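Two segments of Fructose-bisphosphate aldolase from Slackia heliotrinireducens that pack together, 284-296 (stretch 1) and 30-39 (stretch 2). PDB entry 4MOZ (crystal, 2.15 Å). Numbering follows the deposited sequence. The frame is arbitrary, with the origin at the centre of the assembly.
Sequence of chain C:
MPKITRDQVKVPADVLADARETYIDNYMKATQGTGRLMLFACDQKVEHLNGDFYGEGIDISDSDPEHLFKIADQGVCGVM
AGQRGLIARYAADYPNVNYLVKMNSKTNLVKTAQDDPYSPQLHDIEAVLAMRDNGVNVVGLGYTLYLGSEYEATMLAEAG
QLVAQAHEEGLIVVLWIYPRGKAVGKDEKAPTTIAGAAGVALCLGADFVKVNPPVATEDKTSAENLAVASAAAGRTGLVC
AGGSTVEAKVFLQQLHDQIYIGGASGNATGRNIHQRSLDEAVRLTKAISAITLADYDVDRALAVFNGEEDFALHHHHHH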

# COMPACT_ATOMS: atom_id res chain seq x y z
N LEU C 284 -33.40 19.46 24.33
CA LEU C 284 -32.06 19.29 24.89
C LEU C 284 -31.00 20.00 24.04
O LEU C 284 -30.09 20.61 24.59
CB LEU C 284 -31.71 17.82 25.12
CG LEU C 284 -30.33 17.53 25.74
CD1 LEU C 284 -30.15 18.21 27.09
CD2 LEU C 284 -30.08 16.04 25.86
N THR C 285 -31.13 19.93 22.72
CA THR C 285 -30.19 20.63 21.84
C THR C 285 -30.27 22.13 22.13
O THR C 285 -29.24 22.82 22.15
CB THR C 285 -30.45 20.40 20.33
OG1 THR C 285 -31.71 20.97 19.95
CG2 THR C 285 -30.44 18.91 19.98
N LYS C 286 -31.49 22.61 22.37
CA LYS C 286 -31.74 24.01 22.66
C LYS C 286 -31.10 24.41 23.98
O LYS C 286 -30.49 25.48 24.08
CB LYS C 286 -33.24 24.32 22.64
CG LYS C 286 -33.84 24.31 21.24
CD LYS C 286 -35.33 24.59 21.24
CE LYS C 286 -35.85 24.70 19.82
NZ LYS C 286 -37.31 25.02 19.77
N ALA C 287 -31.22 23.54 24.98
CA ALA C 287 -30.58 23.73 26.29
C ALA C 287 -29.05 23.78 26.17
O ALA C 287 -28.42 24.69 26.72
CB ALA C 287 -31.01 22.64 27.26
N ILE C 288 -28.48 22.81 25.46
CA ILE C 288 -27.04 22.76 25.22
C ILE C 288 -26.56 24.01 24.47
O ILE C 288 -25.61 24.66 24.90
CB ILE C 288 -26.64 21.48 24.46
CG1 ILE C 288 -26.94 20.24 25.31
CG2 ILE C 288 -25.16 21.52 24.09
CD1 ILE C 288 -26.90 18.94 24.53
N SER C 289 -27.24 24.34 23.38
CA SER C 289 -26.90 25.50 22.56
C SER C 289 -27.05 26.83 23.31
O SER C 289 -26.34 27.79 23.02
CB SER C 289 -27.75 25.54 21.29
OG SER C 289 -27.26 24.62 20.32
N ALA C 290 -27.97 26.87 24.28
CA ALA C 290 -28.17 28.08 25.08
C ALA C 290 -26.96 28.35 25.97
O ALA C 290 -26.51 29.48 26.06
CB ALA C 290 -29.45 27.98 25.90
N ILE C 291 -26.44 27.30 26.61
CA ILE C 291 -25.19 27.40 27.37
C ILE C 291 -24.02 27.73 26.44
O ILE C 291 -23.30 28.69 26.67
CB ILE C 291 -24.88 26.11 28.15
CG1 ILE C 291 -25.90 25.92 29.28
CG2 ILE C 291 -23.46 26.14 28.71
CD1 ILE C 291 -25.83 24.57 29.97
N THR C 292 -23.88 26.94 25.38
CA THR C 292 -22.70 26.98 24.52
C THR C 292 -22.61 28.24 23.66
O THR C 292 -21.55 28.85 23.56
CB THR C 292 -22.66 25.72 23.63
OG1 THR C 292 -22.84 24.56 24.45
CG2 THR C 292 -21.34 25.61 22.87
N LEU C 293 -23.73 28.63 23.05
CA LEU C 293 -23.74 29.75 22.11
C LEU C 293 -24.20 31.08 22.71
O LEU C 293 -23.78 32.15 22.25
CB LEU C 293 -24.59 29.40 20.88
CG LEU C 293 -24.31 28.05 20.20
CD1 LEU C 293 -25.39 27.70 19.19
CD2 LEU C 293 -22.93 28.04 19.55
N ALA C 294 -25.06 31.01 23.73
CA ALA C 294 -25.70 32.21 24.30
C ALA C 294 -25.38 32.49 25.77
O ALA C 294 -25.93 33.43 26.36
CB ALA C 294 -27.21 32.15 24.07
N ASP C 295 -24.52 31.67 26.38
CA ASP C 295 -23.97 31.93 27.72
C ASP C 295 -24.93 31.75 28.90
O ASP C 295 -24.64 32.21 30.01
CB ASP C 295 -23.33 33.33 27.77
CG ASP C 295 -22.25 33.51 26.73
OD1 ASP C 295 -21.20 32.84 26.84
OD2 ASP C 295 -22.45 34.33 25.80
N TYR C 296 -26.06 31.08 28.68
CA TYR C 296 -27.04 30.83 29.74
C TYR C 296 -26.40 30.21 30.98
O TYR C 296 -25.46 29.42 30.88
CB TYR C 296 -28.14 29.87 29.26
CG TYR C 296 -29.27 30.50 28.48
CD1 TYR C 296 -29.04 31.49 27.53
CD2 TYR C 296 -30.58 30.06 28.67
CE1 TYR C 296 -30.08 32.05 26.80
CE2 TYR C 296 -31.63 30.61 27.94
CZ TYR C 296 -31.38 31.60 27.01
OH TYR C 296 -32.41 32.15 26.29
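Stretch 2, residues 30-39: ATQGTGRLML

Stretch 2 runs nearly antiparallel to the helix of stretch 1: strand 37-39 and helix 284-294 make an angle of 160° between their N-to-C directions, and their axes approach to 8.4 Å. M38 therefore lies level with S289 (CA to CA 6.4 Å), and T34, earlier in its stretch, lies level with L293, later in the helix (CA to CA 6.1 Å). Stretch 2 leaves helical geometry at T31, makes a type I' turn from T31 to T34 with Q32 and G33 at positive phi, passes through G35 (phi 85°, psi 1°), and becomes extended from R36 onward. At G35 a CB would be jammed against the carbonyl O of T34.

T34 is p (chi1 75°), which places OG1 back over the turn: it donates to T31 O at 2.7 Å and accepts from R36 N at 2.9 Å. The turn is also closed by T34 N to T31 O at 2.9 Å, while G35 N reaches T31 OG1 in a weak bond of 3.3 Å. L293 (m, t) packs on this folded backbone. Its CB points sideways, but the side chain brings CD2 within 3.5 Å of T34 OG1, 3.7 Å of T31 O and 3.6 Å of R36 O, while CD1 lies 4.0 Å from Q32 CG. Q32 (m, m) starts toward the helix, then its end leads away to partners elsewhere in the structure.

R36 points toward the helix with chi1 m, chi2 between wells at -106° and chi3 t, carrying its guanidinium to the C-terminal part of stretch 1. There R36 NH1 donates to T292 O at 2.9 Å, the carbonyl lying near the guanidinium plane, at its edge. D295, at positive phi (72°), has chi1 m and brings OD1 to 3.6 Å from R36 NH2, a long salt bridge. T292 is m (chi1 -50°), so OG1 can donate to I288 O at 2.8 Å, one helical turn back; this leaves CG2 to face stretch 2, 4.0 Å from R36 CB and 4.3 Å from M38 CB.

Alternation along the strand turns L37 away and M38 toward the helix. M38 is a selenomethionine with chi angles t, m, t. Its CG lies 3.5 Å from S289 OG and 3.9 Å from I288 CG2, and the chain continues toward the preceding turn of the helix, where CE ends 3.8 Å from T285 O and 3.9 Å from T285 CB. I288 (m, t) thus provides an apolar surface for M38, the residue of stretch 2 most covered by the helix segment.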

# COMPACT_ATOMS: atom_id res chain seq x y z
N ALA C 30 -20.25 26.99 11.45
CA ALA C 30 -20.06 25.90 12.41
C ALA C 30 -20.23 26.36 13.85
O ALA C 30 -20.80 25.64 14.67
CB ALA C 30 -18.70 25.26 12.23
N THR C 31 -19.73 27.56 14.15
CA THR C 31 -19.80 28.12 15.51
C THR C 31 -21.01 29.06 15.69
O THR C 31 -21.15 29.70 16.73
CB THR C 31 -18.50 28.86 15.89
OG1 THR C 31 -18.31 29.97 15.01
CG2 THR C 31 -17.29 27.93 15.82
N GLN C 32 -21.87 29.12 14.67
CA GLN C 32 -23.03 30.01 14.66
C GLN C 32 -22.64 31.46 15.00
O GLN C 32 -23.38 32.17 15.68
CB GLN C 32 -24.14 29.49 15.59
CG GLN C 32 -24.63 28.08 15.27
CD GLN C 32 -25.50 28.01 14.02
OE1 GLN C 32 -25.59 28.96 13.24
NE2 GLN C 32 -26.13 26.86 13.81
N GLY C 33 -21.48 31.87 14.51
CA GLY C 33 -20.98 33.23 14.72
C GLY C 33 -20.57 33.53 16.15
O GLY C 33 -20.50 34.70 16.54
N THR C 34 -20.28 32.49 16.93
CA THR C 34 -19.94 32.66 18.34
C THR C 34 -18.49 32.30 18.69
O THR C 34 -17.98 32.74 19.72
CB THR C 34 -20.85 31.82 19.26
OG1 THR C 34 -20.47 30.44 19.19
CG2 THR C 34 -22.32 31.99 18.89
N GLY C 35 -17.85 31.49 17.85
CA GLY C 35 -16.53 30.96 18.16
C GLY C 35 -16.59 29.71 19.01
O GLY C 35 -15.56 29.14 19.37
N ARG C 36 -17.81 29.27 19.33
CA ARG C 36 -18.03 28.07 20.15
C ARG C 36 -18.67 26.98 19.30
O ARG C 36 -19.54 27.26 18.47
CB ARG C 36 -18.94 28.40 21.34
CG ARG C 36 -18.36 29.39 22.34
CD ARG C 36 -17.92 28.70 23.62
NE ARG C 36 -17.61 29.68 24.67
CZ ARG C 36 -18.47 30.11 25.59
NH1 ARG C 36 -19.72 29.66 25.63
NH2 ARG C 36 -18.07 31.01 26.48
N LEU C 37 -18.25 25.73 19.50
CA LEU C 37 -18.77 24.64 18.69
C LEU C 37 -19.73 23.73 19.45
O LEU C 37 -19.33 23.03 20.38
CB LEU C 37 -17.63 23.80 18.08
CG LEU C 37 -18.05 22.65 17.15
CD1 LEU C 37 -18.70 23.17 15.87
CD2 LEU C 37 -16.87 21.75 16.82
N MSE C 38 -20.99 23.77 19.04
CA MSE C 38 -21.99 22.81 19.50
C MSE C 38 -22.11 21.74 18.43
O MSE C 38 -22.69 21.98 17.37
CB MSE C 38 -23.34 23.50 19.75
CG MSE C 38 -24.37 22.65 20.49
SE MSE C 38 -25.01 21.11 19.46
CE MSE C 38 -26.52 20.59 20.59
N LEU C 39 -21.55 20.56 18.71
CA LEU C 39 -21.53 19.46 17.75
C LEU C 39 -22.54 18.37 18.09
O LEU C 39 -22.50 17.80 19.19
CB LEU C 39 -20.11 18.87 17.64
CG LEU C 39 -19.87 17.76 16.60
CD1 LEU C 39 -18.48 17.87 15.99
CD2 LEU C 39 -20.10 16.37 17.18